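Local atomic coordinates of mitochondrial antiviral signaling protein (MAVS) (Equus caballus, PDB entry 4O9L), a protein that probably passes on antiviral innate immune signals by assembling into prion-like filaments through its caspase recruitment domain (CARD). Residues Val6-Thr11 with Asn69-Ser74; Arg24-Arg29 with Trp52-Thr57; Leu28-Tyr33 with His73-Ala78; Ser35-Ser40 with Thr63-Arg68; Asp43-Thr48 with Leu59-Ser64. The protein carries 1 engineered substitution. All coordinates share one frame; numbering follows the deposited sequence.

Contact 1: Val6-Thr11 with Asn69-Ser74; sequences VAEDKT and NGWVHS
Glu8 and Thr11 lie on neighbouring turns of helix 6-17 and meet Trp71 and Val72 at the start of helix 71-81. In the apolar part Val72 CG2 is the shared point. It lies 3.9 Å from Glu8 CG and 4.0 Å from Thr11 CG2. Thr11 and Val72 approach tip to tip. The same Val72 CG2 sits over the centre of the Trp71 ring, 3.4 Å above its plane. Thr11 CG2 also reaches the ring, obliquely, with Trp71 CH2 4.0 Å away. Glu8 O lies at the edge of the indole, 3.5 Å from Trp71 CZ2. The Glu8 side chain runs past the indole in the opposite sense, with carboxylate and ring planes 20° apart. This packing joins the first helix of the CARD, a helical bundle of the death fold, to the helix before the last. Tyr95 of helix 85-96 touches both Thr11 and Val72. The polar part is bridged by water. One water donates to Glu8 OE2 at 2.6 Å and accepts from Val72 N at 2.9 Å. A second accepts from Gly70 N at 2.8 Å and gives OE2 a weak bond. The carboxylate thus faces the N-terminal end of helix 71-81, which would probably favour its negative charge. Glu8 OE1 accepts from Thr5 N. Within helix 6-17, Thr11 OG1 and Thr11 N donate to Ala7 O from opposite faces of its plane.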
# COMPACT_ATOMS: atom_id res chain seq x y z
N VAL A 6 3.42 -0.29 16.71
CA VAL A 6 4.79 -0.70 16.42
C VAL A 6 4.84 -1.58 15.16
O VAL A 6 5.70 -1.39 14.30
CB VAL A 6 5.42 -1.40 17.64
CG1 VAL A 6 6.76 -2.04 17.26
CG2 VAL A 6 5.63 -0.38 18.78
N ALA A 7 3.88 -2.49 15.04
CA ALA A 7 3.83 -3.42 13.90
C ALA A 7 3.58 -2.68 12.58
O ALA A 7 4.20 -2.99 11.56
CB ALA A 7 2.77 -4.49 14.12
N GLU A 8 2.67 -1.71 12.61
CA GLU A 8 2.43 -0.88 11.42
C GLU A 8 3.68 -0.13 10.96
O GLU A 8 4.02 -0.14 9.79
CB GLU A 8 1.26 0.09 11.66
CG GLU A 8 -0.11 -0.55 11.46
CD GLU A 8 -1.26 0.36 11.87
OE1 GLU A 8 -1.06 1.21 12.77
OE2 GLU A 8 -2.36 0.21 11.30
N ASP A 9 4.35 0.51 11.90
CA ASP A 9 5.56 1.27 11.61
C ASP A 9 6.65 0.36 11.03
O ASP A 9 7.30 0.71 10.04
CB ASP A 9 6.07 1.94 12.87
CG ASP A 9 7.43 2.58 12.68
OD1 ASP A 9 7.52 3.56 11.92
OD2 ASP A 9 8.40 2.11 13.30
N LYS A 10 6.83 -0.79 11.67
CA LYS A 10 7.81 -1.78 11.22
C LYS A 10 7.52 -2.21 9.79
O LYS A 10 8.43 -2.36 8.96
CB LYS A 10 7.78 -3.00 12.14
CG LYS A 10 8.59 -4.18 11.65
CD LYS A 10 8.52 -5.35 12.62
CE LYS A 10 9.04 -4.95 14.01
NZ LYS A 10 8.50 -5.87 15.06
N THR A 11 6.24 -2.39 9.50
CA THR A 11 5.80 -2.77 8.16
C THR A 11 6.07 -1.65 7.15
O THR A 11 6.63 -1.88 6.08
CB THR A 11 4.31 -3.17 8.13
OG1 THR A 11 4.09 -4.21 9.09
CG2 THR A 11 3.89 -3.67 6.73
N ASN A 69 -6.61 3.97 8.96
CA ASN A 69 -6.89 2.79 9.78
C ASN A 69 -6.66 1.46 9.06
O ASN A 69 -7.16 1.26 7.94
CB ASN A 69 -8.35 2.84 10.28
CG ASN A 69 -8.82 1.50 10.86
OD1 ASN A 69 -9.27 0.60 10.13
ND2 ASN A 69 -8.74 1.38 12.18
N GLY A 70 -5.90 0.57 9.68
CA GLY A 70 -5.79 -0.81 9.24
C GLY A 70 -5.22 -1.03 7.84
O GLY A 70 -5.53 -2.03 7.19
N TRP A 71 -4.39 -0.09 7.39
CA TRP A 71 -3.85 -0.13 6.04
C TRP A 71 -3.03 -1.38 5.75
O TRP A 71 -3.00 -1.84 4.61
CB TRP A 71 -2.98 1.11 5.76
CG TRP A 71 -1.70 1.16 6.56
CD1 TRP A 71 -1.53 1.73 7.79
CD2 TRP A 71 -0.41 0.66 6.16
NE1 TRP A 71 -0.21 1.60 8.19
CE2 TRP A 71 0.49 0.95 7.22
CE3 TRP A 71 0.06 -0.02 5.04
CZ2 TRP A 71 1.84 0.60 7.16
CZ3 TRP A 71 1.40 -0.37 4.98
CH2 TRP A 71 2.27 -0.06 6.03
N VAL A 72 -2.37 -1.94 6.76
CA VAL A 72 -1.56 -3.13 6.52
C VAL A 72 -2.42 -4.29 6.01
O VAL A 72 -2.10 -4.93 5.02
CB VAL A 72 -0.74 -3.54 7.77
CG1 VAL A 72 -0.05 -4.88 7.53
CG2 VAL A 72 0.29 -2.47 8.11
N HIS A 73 -3.54 -4.53 6.68
CA HIS A 73 -4.41 -5.64 6.31
C HIS A 73 -5.20 -5.34 5.04
O HIS A 73 -5.48 -6.25 4.23
CB HIS A 73 -5.29 -6.01 7.51
CG HIS A 73 -4.49 -6.18 8.75
ND1 HIS A 73 -3.68 -7.28 8.96
CD2 HIS A 73 -4.28 -5.37 9.82
CE1 HIS A 73 -3.04 -7.16 10.10
NE2 HIS A 73 -3.39 -5.99 10.64
N SER A 74 -5.53 -4.08 4.84
CA SER A 74 -6.10 -3.65 3.57
C SER A 74 -5.13 -3.97 2.43
O SER A 74 -5.52 -4.59 1.43
CB SER A 74 -6.41 -2.14 3.61
OG SER A 74 -7.14 -1.74 2.46
O HOH W 1 -2.86 -1.66 9.57
O HOH W 2 -5.37 1.17 12.37

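Contact 2: Arg24-Arg29 with Trp52-Thr57; sequences RIHVLR and WGNQDT. Engineered in segment 24-29: Arg29 (natural residue Glu).
The His26 ring meets the Asn54 amide at its edge: Asn54 OD1 lies in the ring plane, 3.6 Å from His26 CD2. The two planes are 45° apart. One ring face lies over the backbone N atoms of Leu28 and the engineered Arg29, both toward the rim. Tyr49 OH is hydrogen-bonded to His26 NE2. Both polar atoms of the Asn54 amide are used. Its OD1 accepts from Val27 N at 2.8 Å; the bond is almost straight (177°) and lies in the carbonyl plane. Its ND2 donates to Ile25 O at 2.9 Å, nearly along the C=O axis, with that oxygen tilted from the amide plane. Two bonds therefore fix the amide's rotation. Beside these bonds, Val27 CG1 meets Thr57 CG2 at 3.9 Å, the two side chains crossing at about a right angle. His26 is at the N-cap position of helix 27-30. From the kink of helix 39-66, Asn54 bonds Ile25 O just before it and Val27 N just after it, at the N-terminal end of this CARD helix.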
# COMPACT_ATOMS: atom_id res chain seq x y z
N ARG A 24 6.20 -3.90 -9.00
CA ARG A 24 5.28 -4.48 -9.97
C ARG A 24 3.80 -4.35 -9.57
O ARG A 24 2.92 -4.83 -10.28
CB ARG A 24 5.65 -5.94 -10.29
CG ARG A 24 6.73 -6.05 -11.36
CD ARG A 24 7.40 -7.43 -11.37
NE ARG A 24 8.04 -7.72 -10.09
CZ ARG A 24 9.26 -7.30 -9.75
NH1 ARG A 24 9.76 -7.60 -8.56
NH2 ARG A 24 9.97 -6.56 -10.59
N ILE A 25 3.54 -3.69 -8.45
CA ILE A 25 2.17 -3.28 -8.15
C ILE A 25 1.77 -2.32 -9.27
O ILE A 25 2.57 -1.47 -9.67
CB ILE A 25 2.10 -2.55 -6.78
CG1 ILE A 25 2.49 -3.51 -5.66
CG2 ILE A 25 0.71 -1.93 -6.54
CD1 ILE A 25 2.53 -2.86 -4.28
N HIS A 26 0.57 -2.48 -9.80
CA HIS A 26 0.03 -1.49 -10.72
C HIS A 26 -0.96 -0.65 -9.93
O HIS A 26 -1.99 -1.16 -9.49
CB HIS A 26 -0.69 -2.17 -11.89
CG HIS A 26 -1.24 -1.20 -12.90
ND1 HIS A 26 -2.27 -1.53 -13.76
CD2 HIS A 26 -0.90 0.08 -13.19
CE1 HIS A 26 -2.54 -0.49 -14.53
NE2 HIS A 26 -1.73 0.50 -14.20
N VAL A 27 -0.64 0.63 -9.75
CA VAL A 27 -1.44 1.48 -8.86
C VAL A 27 -2.93 1.49 -9.20
O VAL A 27 -3.78 1.32 -8.32
CB VAL A 27 -0.89 2.93 -8.83
CG1 VAL A 27 -1.90 3.89 -8.15
CG2 VAL A 27 0.44 2.97 -8.11
N LEU A 28 -3.25 1.65 -10.48
CA LEU A 28 -4.64 1.78 -10.87
C LEU A 28 -5.43 0.53 -10.56
O LEU A 28 -6.59 0.60 -10.15
CB LEU A 28 -4.75 2.14 -12.36
CG LEU A 28 -4.43 3.59 -12.74
CD1 LEU A 28 -4.96 3.85 -14.16
CD2 LEU A 28 -5.01 4.58 -11.74
N ARG A 29 -4.80 -0.63 -10.73
CA ARG A 29 -5.45 -1.90 -10.44
C ARG A 29 -5.66 -2.13 -8.95
O ARG A 29 -6.68 -2.68 -8.56
CB ARG A 29 -4.64 -3.06 -11.03
CG ARG A 29 -5.26 -4.41 -10.76
CD ARG A 29 -4.49 -5.54 -11.41
NE ARG A 29 -5.18 -6.81 -11.20
CZ ARG A 29 -4.64 -8.00 -11.44
NH1 ARG A 29 -5.36 -9.10 -11.21
NH2 ARG A 29 -3.40 -8.08 -11.91
N TRP A 52 1.83 11.67 -12.73
CA TRP A 52 3.19 11.26 -12.33
C TRP A 52 3.56 9.83 -12.68
O TRP A 52 4.74 9.47 -12.67
CB TRP A 52 3.43 11.52 -10.83
CG TRP A 52 3.63 12.98 -10.50
CD1 TRP A 52 4.79 13.70 -10.61
CD2 TRP A 52 2.63 13.89 -10.02
NE1 TRP A 52 4.58 15.00 -10.21
CE2 TRP A 52 3.26 15.15 -9.85
CE3 TRP A 52 1.28 13.77 -9.71
CZ2 TRP A 52 2.58 16.27 -9.38
CZ3 TRP A 52 0.60 14.89 -9.24
CH2 TRP A 52 1.25 16.12 -9.08
N GLY A 53 2.58 8.99 -13.00
CA GLY A 53 2.90 7.64 -13.40
C GLY A 53 3.01 6.69 -12.22
O GLY A 53 2.90 7.11 -11.06
N ASN A 54 3.24 5.42 -12.51
CA ASN A 54 3.15 4.38 -11.49
C ASN A 54 4.17 4.51 -10.36
O ASN A 54 3.83 4.45 -9.18
CB ASN A 54 3.28 2.99 -12.14
CG ASN A 54 2.74 1.89 -11.25
OD1 ASN A 54 1.52 1.76 -11.09
ND2 ASN A 54 3.65 1.09 -10.66
N GLN A 55 5.43 4.71 -10.74
CA GLN A 55 6.52 4.66 -9.78
C GLN A 55 6.41 5.74 -8.70
O GLN A 55 6.47 5.44 -7.51
CB GLN A 55 7.86 4.72 -10.52
CG GLN A 55 9.09 4.79 -9.64
CD GLN A 55 10.36 4.96 -10.45
OE1 GLN A 55 10.69 6.07 -10.89
NE2 GLN A 55 11.09 3.87 -10.66
N ASP A 56 6.22 7.00 -9.10
CA ASP A 56 6.08 8.07 -8.12
C ASP A 56 4.77 7.98 -7.34
O ASP A 56 4.73 8.29 -6.14
CB ASP A 56 6.22 9.45 -8.77
CG ASP A 56 7.66 9.77 -9.15
OD1 ASP A 56 8.58 9.31 -8.44
OD2 ASP A 56 7.88 10.48 -10.16
N THR A 57 3.70 7.54 -8.00
CA THR A 57 2.39 7.41 -7.36
C THR A 57 2.38 6.27 -6.34
O THR A 57 1.69 6.32 -5.32
CB THR A 57 1.27 7.23 -8.40
OG1 THR A 57 1.38 8.28 -9.37
CG2 THR A 57 -0.11 7.30 -7.75

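Contact 3: Leu28-Tyr33 with His73-Ala78; sequences LRILPY and HSLIGA. Engineered in segment 28-33: Arg29 (natural residue Glu).
In the helical bundle of the CARD, Ile30 of helix 27-30 and Tyr33 of the 3-10 segment 31-33 pack against Ala78 of helix 71-81. The small Ala78 lets the two backbones come close: the CA atoms of Tyr33 and Ala78 are 5.1 Å apart. Ala78 CB touches both partners, Ile30 CG1 at 3.6 Å and Tyr33 CB at 3.6 Å. Ile30 CG1 is anti to the backbone N (chi1 -160°), on the side of Ala78. From there Ile30 CD1 goes on to Leu75 CD1, 4.1 Å away, and these two side chains cross obliquely. Tyr33 takes part through CB, while its ring leads away from helix 71-81. Leu61 of helix 39-66 and Leu79 also touch Ile30, which is buried. The polar side of the contact is thin. Ser74 OG accepts a weak hydrogen bond from Cys36 N. A water donates to Ser74 O at 2.8 Å and, weakly, to Tyr33 O at 3.4 Å.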
# COMPACT_ATOMS: atom_id res chain seq x y z
N LEU A 28 -3.25 1.65 -10.48
CA LEU A 28 -4.64 1.78 -10.87
C LEU A 28 -5.43 0.53 -10.56
O LEU A 28 -6.59 0.60 -10.15
CB LEU A 28 -4.75 2.14 -12.36
CG LEU A 28 -4.43 3.59 -12.74
CD1 LEU A 28 -4.96 3.85 -14.16
CD2 LEU A 28 -5.01 4.58 -11.74
N ARG A 29 -4.80 -0.63 -10.73
CA ARG A 29 -5.45 -1.90 -10.44
C ARG A 29 -5.66 -2.13 -8.95
O ARG A 29 -6.68 -2.68 -8.56
CB ARG A 29 -4.64 -3.06 -11.03
CG ARG A 29 -5.26 -4.41 -10.76
CD ARG A 29 -4.49 -5.54 -11.41
NE ARG A 29 -5.18 -6.81 -11.20
CZ ARG A 29 -4.64 -8.00 -11.44
NH1 ARG A 29 -5.36 -9.10 -11.21
NH2 ARG A 29 -3.40 -8.08 -11.91
N ILE A 30 -4.71 -1.71 -8.12
CA ILE A 30 -4.80 -2.01 -6.70
C ILE A 30 -5.74 -1.08 -5.92
O ILE A 30 -6.38 -1.52 -4.96
CB ILE A 30 -3.41 -2.10 -6.00
CG1 ILE A 30 -3.53 -2.88 -4.68
CG2 ILE A 30 -2.83 -0.69 -5.78
CD1 ILE A 30 -2.19 -3.28 -4.03
N LEU A 31 -5.84 0.19 -6.36
CA LEU A 31 -6.62 1.22 -5.66
C LEU A 31 -8.04 0.81 -5.20
O LEU A 31 -8.38 1.01 -4.03
CB LEU A 31 -6.69 2.52 -6.47
CG LEU A 31 -5.46 3.43 -6.50
CD1 LEU A 31 -5.70 4.63 -7.42
CD2 LEU A 31 -5.11 3.92 -5.10
N PRO A 32 -8.88 0.24 -6.10
CA PRO A 32 -10.25 -0.04 -5.68
C PRO A 32 -10.33 -1.13 -4.60
O PRO A 32 -11.37 -1.24 -3.95
CB PRO A 32 -10.93 -0.55 -6.96
CG PRO A 32 -10.01 -0.18 -8.08
CD PRO A 32 -8.65 -0.19 -7.50
N TYR A 33 -9.27 -1.91 -4.42
CA TYR A 33 -9.28 -2.97 -3.40
C TYR A 33 -8.92 -2.48 -2.01
O TYR A 33 -9.20 -3.15 -1.01
CB TYR A 33 -8.35 -4.12 -3.81
CG TYR A 33 -8.82 -4.89 -5.01
CD1 TYR A 33 -9.87 -5.80 -4.91
CD2 TYR A 33 -8.22 -4.71 -6.25
CE1 TYR A 33 -10.31 -6.52 -6.02
CE2 TYR A 33 -8.65 -5.43 -7.37
CZ TYR A 33 -9.70 -6.32 -7.24
OH TYR A 33 -10.13 -7.03 -8.34
N HIS A 73 -3.54 -4.53 6.68
CA HIS A 73 -4.41 -5.64 6.31
C HIS A 73 -5.20 -5.34 5.04
O HIS A 73 -5.48 -6.25 4.23
CB HIS A 73 -5.29 -6.01 7.51
CG HIS A 73 -4.49 -6.18 8.75
ND1 HIS A 73 -3.68 -7.28 8.96
CD2 HIS A 73 -4.28 -5.37 9.82
CE1 HIS A 73 -3.04 -7.16 10.10
NE2 HIS A 73 -3.39 -5.99 10.64
N SER A 74 -5.53 -4.08 4.84
CA SER A 74 -6.10 -3.65 3.57
C SER A 74 -5.13 -3.97 2.43
O SER A 74 -5.52 -4.59 1.43
CB SER A 74 -6.41 -2.14 3.61
OG SER A 74 -7.14 -1.74 2.46
N LEU A 75 -3.87 -3.58 2.59
CA LEU A 75 -2.85 -3.84 1.57
C LEU A 75 -2.64 -5.33 1.30
O LEU A 75 -2.54 -5.75 0.15
CB LEU A 75 -1.52 -3.21 1.96
CG LEU A 75 -0.30 -3.45 1.07
CD1 LEU A 75 -0.55 -2.90 -0.34
CD2 LEU A 75 0.92 -2.77 1.72
N ILE A 76 -2.56 -6.12 2.37
CA ILE A 76 -2.38 -7.56 2.23
C ILE A 76 -3.52 -8.14 1.40
O ILE A 76 -3.28 -8.88 0.44
CB ILE A 76 -2.29 -8.26 3.60
CG1 ILE A 76 -0.95 -7.94 4.26
CG2 ILE A 76 -2.49 -9.79 3.47
CD1 ILE A 76 -0.91 -8.20 5.74
N GLY A 77 -4.76 -7.80 1.76
CA GLY A 77 -5.91 -8.28 1.00
C GLY A 77 -5.88 -7.85 -0.46
O GLY A 77 -6.19 -8.62 -1.38
N ALA A 78 -5.48 -6.60 -0.69
CA ALA A 78 -5.46 -6.04 -2.03
C ALA A 78 -4.36 -6.67 -2.87
O ALA A 78 -4.54 -6.90 -4.08
CB ALA A 78 -5.30 -4.52 -1.97
O HOH W 3 -8.00 -5.77 0.88

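Contact 4: Ser35-Ser40 with Thr63-Arg68; sequences SCLTTS and TSLRRR
Cys36, Leu37 and Leu65 form the tight side of this contact, and Thr38 and Arg68 the loose one. Leu65 CD2 does the touching on the tight side: Cys36 SG lies 3.5 Å from it and Leu37 CD2 3.8 Å. Next to this, the aliphatic part of Arg68 passes Cys36 O, with Arg68 CB 3.5 Å and Arg68 CG 3.6 Å from that oxygen. A bend at chi2 (-67°) keeps Arg68 CD close as well, 3.8 Å from Cys36 O. On the exposed side the fit is slacker. Thr38 CG2 approaches Arg68 NE obliquely at 4.1 Å, and the two side chains cross at about a right angle. Arg68 NE forms a salt bridge with Asp41 OD2, which also accepts from Thr38 N. Thr38 is the N-cap of helix 39-66 and closes a capping box with Asp41. The loop before this helix thus lies on the helix's own far end. Trp71 of helix 71-81 touches Cys36 and Leu65, and Leu37 packs on Leu45 and Leu61.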
# COMPACT_ATOMS: atom_id res chain seq x y z
N SER A 35 -9.73 -0.85 0.79
CA SER A 35 -10.94 -0.33 1.43
C SER A 35 -10.67 0.70 2.53
O SER A 35 -11.60 1.35 3.02
CB SER A 35 -11.80 -1.49 1.97
OG SER A 35 -11.09 -2.25 2.96
N CYS A 36 -9.41 0.85 2.92
CA CYS A 36 -9.06 1.80 3.97
C CYS A 36 -8.94 3.21 3.42
O CYS A 36 -8.98 4.16 4.18
CB CYS A 36 -7.77 1.42 4.69
SG CYS A 36 -6.30 1.48 3.64
N LEU A 37 -8.80 3.33 2.10
CA LEU A 37 -8.75 4.65 1.46
C LEU A 37 -10.14 5.28 1.39
O LEU A 37 -11.15 4.58 1.23
CB LEU A 37 -8.15 4.54 0.04
CG LEU A 37 -6.72 4.00 -0.01
CD1 LEU A 37 -6.20 3.91 -1.44
CD2 LEU A 37 -5.82 4.92 0.83
N THR A 38 -10.21 6.60 1.54
CA THR A 38 -11.48 7.30 1.37
C THR A 38 -11.73 7.54 -0.12
O THR A 38 -10.81 7.41 -0.94
CB THR A 38 -11.49 8.64 2.12
OG1 THR A 38 -10.42 9.46 1.63
CG2 THR A 38 -11.29 8.40 3.62
N THR A 39 -12.98 7.88 -0.47
CA THR A 39 -13.30 8.18 -1.86
C THR A 39 -12.45 9.35 -2.35
O THR A 39 -12.00 9.36 -3.49
CB THR A 39 -14.78 8.51 -2.06
OG1 THR A 39 -15.22 9.36 -0.99
CG2 THR A 39 -15.62 7.24 -2.06
N SER A 40 -12.24 10.31 -1.46
CA SER A 40 -11.35 11.44 -1.73
C SER A 40 -9.91 11.00 -1.98
O SER A 40 -9.25 11.51 -2.90
CB SER A 40 -11.40 12.44 -0.57
OG SER A 40 -10.38 13.41 -0.72
N THR A 63 2.56 6.28 1.59
CA THR A 63 2.41 7.31 2.62
C THR A 63 0.94 7.67 2.82
O THR A 63 0.52 8.03 3.93
CB THR A 63 3.33 8.56 2.38
OG1 THR A 63 2.96 9.21 1.17
CG2 THR A 63 4.77 8.14 2.27
N SER A 64 0.14 7.56 1.76
CA SER A 64 -1.30 7.76 1.90
C SER A 64 -1.94 6.64 2.73
O SER A 64 -2.80 6.90 3.58
CB SER A 64 -1.99 7.85 0.53
OG SER A 64 -1.59 9.04 -0.14
N LEU A 65 -1.53 5.41 2.47
CA LEU A 65 -2.06 4.26 3.21
C LEU A 65 -1.76 4.41 4.70
O LEU A 65 -2.62 4.20 5.55
CB LEU A 65 -1.46 2.95 2.67
CG LEU A 65 -2.06 2.41 1.36
CD1 LEU A 65 -1.21 1.27 0.81
CD2 LEU A 65 -3.50 1.94 1.57
N ARG A 66 -0.53 4.83 5.00
CA ARG A 66 -0.04 4.92 6.37
C ARG A 66 -0.87 5.85 7.27
O ARG A 66 -0.91 5.68 8.50
CB ARG A 66 1.44 5.36 6.33
CG ARG A 66 2.12 5.44 7.67
CD ARG A 66 3.43 6.20 7.57
NE ARG A 66 4.33 5.84 8.65
CZ ARG A 66 5.55 6.33 8.80
NH1 ARG A 66 6.30 5.93 9.83
NH2 ARG A 66 6.02 7.21 7.93
N ARG A 67 -1.56 6.82 6.67
CA ARG A 67 -2.45 7.72 7.40
C ARG A 67 -3.81 7.10 7.74
O ARG A 67 -4.61 7.69 8.47
CB ARG A 67 -2.70 9.00 6.57
CG ARG A 67 -1.49 9.90 6.37
CD ARG A 67 -1.86 11.24 5.68
NE ARG A 67 -1.66 11.19 4.24
CZ ARG A 67 -0.49 11.43 3.64
NH1 ARG A 67 -0.39 11.36 2.32
NH2 ARG A 67 0.57 11.74 4.38
N ARG A 68 -4.10 5.92 7.20
CA ARG A 68 -5.44 5.34 7.36
C ARG A 68 -5.49 4.12 8.27
O ARG A 68 -4.55 3.32 8.32
CB ARG A 68 -6.05 4.99 5.99
CG ARG A 68 -6.18 6.18 5.02
CD ARG A 68 -7.19 7.21 5.51
NE ARG A 68 -7.32 8.33 4.58
CZ ARG A 68 -7.02 9.59 4.88
NH1 ARG A 68 -7.16 10.55 3.96
NH2 ARG A 68 -6.58 9.91 6.09

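Contact 5: Asp43-Thr48 with Leu59-Ser64; sequences DRLRAT and LELFTS
Ser64 OG makes two hydrogen bonds: it accepts from Arg44 NH2 at 2.9 Å and donates to Glu60 O at 2.9 Å. The first bond is nearly straight (168°) and lies in the guanidinium plane. It ties together a helical hairpin within the CARD, since helix 39-66 folds back on itself. The two short segments run antiparallel at 165°, their axes 10.8 Å apart. Arg44 also forms a salt bridge, from NH1 to Glu60 OE2 at 2.8 Å. The guanidinium thus spans one turn of the opposite helix, from Glu60 to Ser64. NH1 meets OE2 on the anti side, tilted out of the carboxylate plane, and OE2 in turn is tilted from the guanidinium plane. The two planes are 78° apart. Arg67 NH1 is a second, long and weak ion partner of Glu60 OE2. Leu45, which is buried, adds apolar contacts. Leu45 CD2 touches Glu60 CG at 3.8 Å, and Leu45 CD1 meets Leu61 CD1 at 3.7 Å.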
# COMPACT_ATOMS: atom_id res chain seq x y z
N ASP A 43 -9.84 9.37 -5.43
CA ASP A 43 -9.91 10.41 -6.46
C ASP A 43 -8.55 11.05 -6.68
O ASP A 43 -8.09 11.17 -7.80
CB ASP A 43 -10.93 11.48 -6.08
CG ASP A 43 -12.37 11.00 -6.21
OD1 ASP A 43 -12.59 9.96 -6.87
OD2 ASP A 43 -13.27 11.67 -5.66
N ARG A 44 -7.92 11.45 -5.58
CA ARG A 44 -6.62 12.11 -5.63
C ARG A 44 -5.51 11.20 -6.18
O ARG A 44 -4.67 11.63 -6.97
CB ARG A 44 -6.23 12.62 -4.24
CG ARG A 44 -4.86 13.21 -4.18
CD ARG A 44 -4.54 13.79 -2.80
NE ARG A 44 -4.56 12.77 -1.75
CZ ARG A 44 -3.55 11.95 -1.46
NH1 ARG A 44 -2.42 12.01 -2.16
NH2 ARG A 44 -3.67 11.07 -0.48
N LEU A 45 -5.52 9.94 -5.76
CA LEU A 45 -4.49 9.01 -6.21
C LEU A 45 -4.64 8.62 -7.70
O LEU A 45 -3.64 8.46 -8.40
CB LEU A 45 -4.42 7.77 -5.30
CG LEU A 45 -3.84 8.05 -3.91
CD1 LEU A 45 -4.14 6.89 -2.96
CD2 LEU A 45 -2.33 8.31 -3.98
N ARG A 46 -5.87 8.50 -8.20
CA ARG A 46 -6.06 8.28 -9.64
C ARG A 46 -5.55 9.47 -10.46
O ARG A 46 -4.91 9.28 -11.51
CB ARG A 46 -7.52 7.97 -9.99
CG ARG A 46 -7.96 6.56 -9.60
CD ARG A 46 -9.32 6.20 -10.20
NE ARG A 46 -10.30 7.28 -10.08
CZ ARG A 46 -11.16 7.42 -9.08
NH1 ARG A 46 -12.01 8.44 -9.07
NH2 ARG A 46 -11.16 6.55 -8.07
N ALA A 47 -5.81 10.68 -9.97
CA ALA A 47 -5.34 11.88 -10.65
C ALA A 47 -3.82 12.03 -10.53
O ALA A 47 -3.15 12.48 -11.46
CB ALA A 47 -6.04 13.11 -10.11
N THR A 48 -3.26 11.62 -9.39
CA THR A 48 -1.80 11.60 -9.21
C THR A 48 -1.15 10.62 -10.20
O THR A 48 -0.13 10.94 -10.84
CB THR A 48 -1.42 11.18 -7.78
OG1 THR A 48 -2.04 12.06 -6.84
CG2 THR A 48 0.09 11.23 -7.59
N LEU A 59 4.92 5.57 -4.44
CA LEU A 59 5.50 6.16 -3.24
C LEU A 59 4.41 6.91 -2.47
O LEU A 59 4.27 6.76 -1.25
CB LEU A 59 6.64 7.11 -3.61
CG LEU A 59 7.93 6.46 -4.12
CD1 LEU A 59 8.88 7.50 -4.69
CD2 LEU A 59 8.62 5.67 -3.01
N GLU A 60 3.62 7.69 -3.20
CA GLU A 60 2.55 8.46 -2.59
C GLU A 60 1.47 7.55 -2.01
O GLU A 60 0.87 7.84 -0.97
CB GLU A 60 1.99 9.46 -3.60
CG GLU A 60 0.80 10.28 -3.11
CD GLU A 60 1.10 11.07 -1.84
OE1 GLU A 60 2.28 11.42 -1.59
OE2 GLU A 60 0.13 11.34 -1.09
N LEU A 61 1.24 6.42 -2.67
CA LEU A 61 0.25 5.45 -2.20
C LEU A 61 0.59 4.93 -0.80
O LEU A 61 -0.28 4.85 0.07
CB LEU A 61 0.13 4.29 -3.19
CG LEU A 61 -0.83 3.16 -2.77
CD1 LEU A 61 -2.24 3.70 -2.53
CD2 LEU A 61 -0.87 2.04 -3.81
N PHE A 62 1.85 4.58 -0.57
CA PHE A 62 2.25 4.02 0.72
C PHE A 62 2.13 5.05 1.84
O PHE A 62 1.63 4.73 2.93
CB PHE A 62 3.64 3.39 0.65
CG PHE A 62 3.68 2.10 -0.15
CD1 PHE A 62 2.78 1.07 0.12
CD2 PHE A 62 4.61 1.92 -1.17
CE1 PHE A 62 2.81 -0.13 -0.61
CE2 PHE A 62 4.65 0.73 -1.91
CZ PHE A 62 3.74 -0.29 -1.63
N THR A 63 2.56 6.28 1.59
CA THR A 63 2.41 7.31 2.62
C THR A 63 0.94 7.67 2.82
O THR A 63 0.52 8.03 3.93
CB THR A 63 3.33 8.56 2.38
OG1 THR A 63 2.96 9.21 1.17
CG2 THR A 63 4.77 8.14 2.27
N SER A 64 0.14 7.56 1.76
CA SER A 64 -1.30 7.76 1.90
C SER A 64 -1.94 6.64 2.73
O SER A 64 -2.80 6.90 3.58
CB SER A 64 -1.99 7.85 0.53
OG SER A 64 -1.59 9.04 -0.14

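How the contacts relate
Contacts 1, 2, 3 and 5 are buried; contact 4 is partly exposed. Contacts 2, 4 and 5 all use helix 39-66: contact 5 joins its two arms, contact 2 sits at the kink, and contact 4 sets the loop and start of this helix against its last turns. Contacts 1 and 3 share helix 71-81. Contact 3, whose centre lies about 7 Å from that of the chain, is mainly apolar. Water bridges occur in contacts 1 and 3; contact 2 relies on an amide and contact 5 on a salt bridge. Contact 4 packs without a hydrogen bond between its segments. Leu31 CD2 links contacts 3, 4 and 5. Contacts 1 and 2 lie on opposite sides, centres about 20 Å apart.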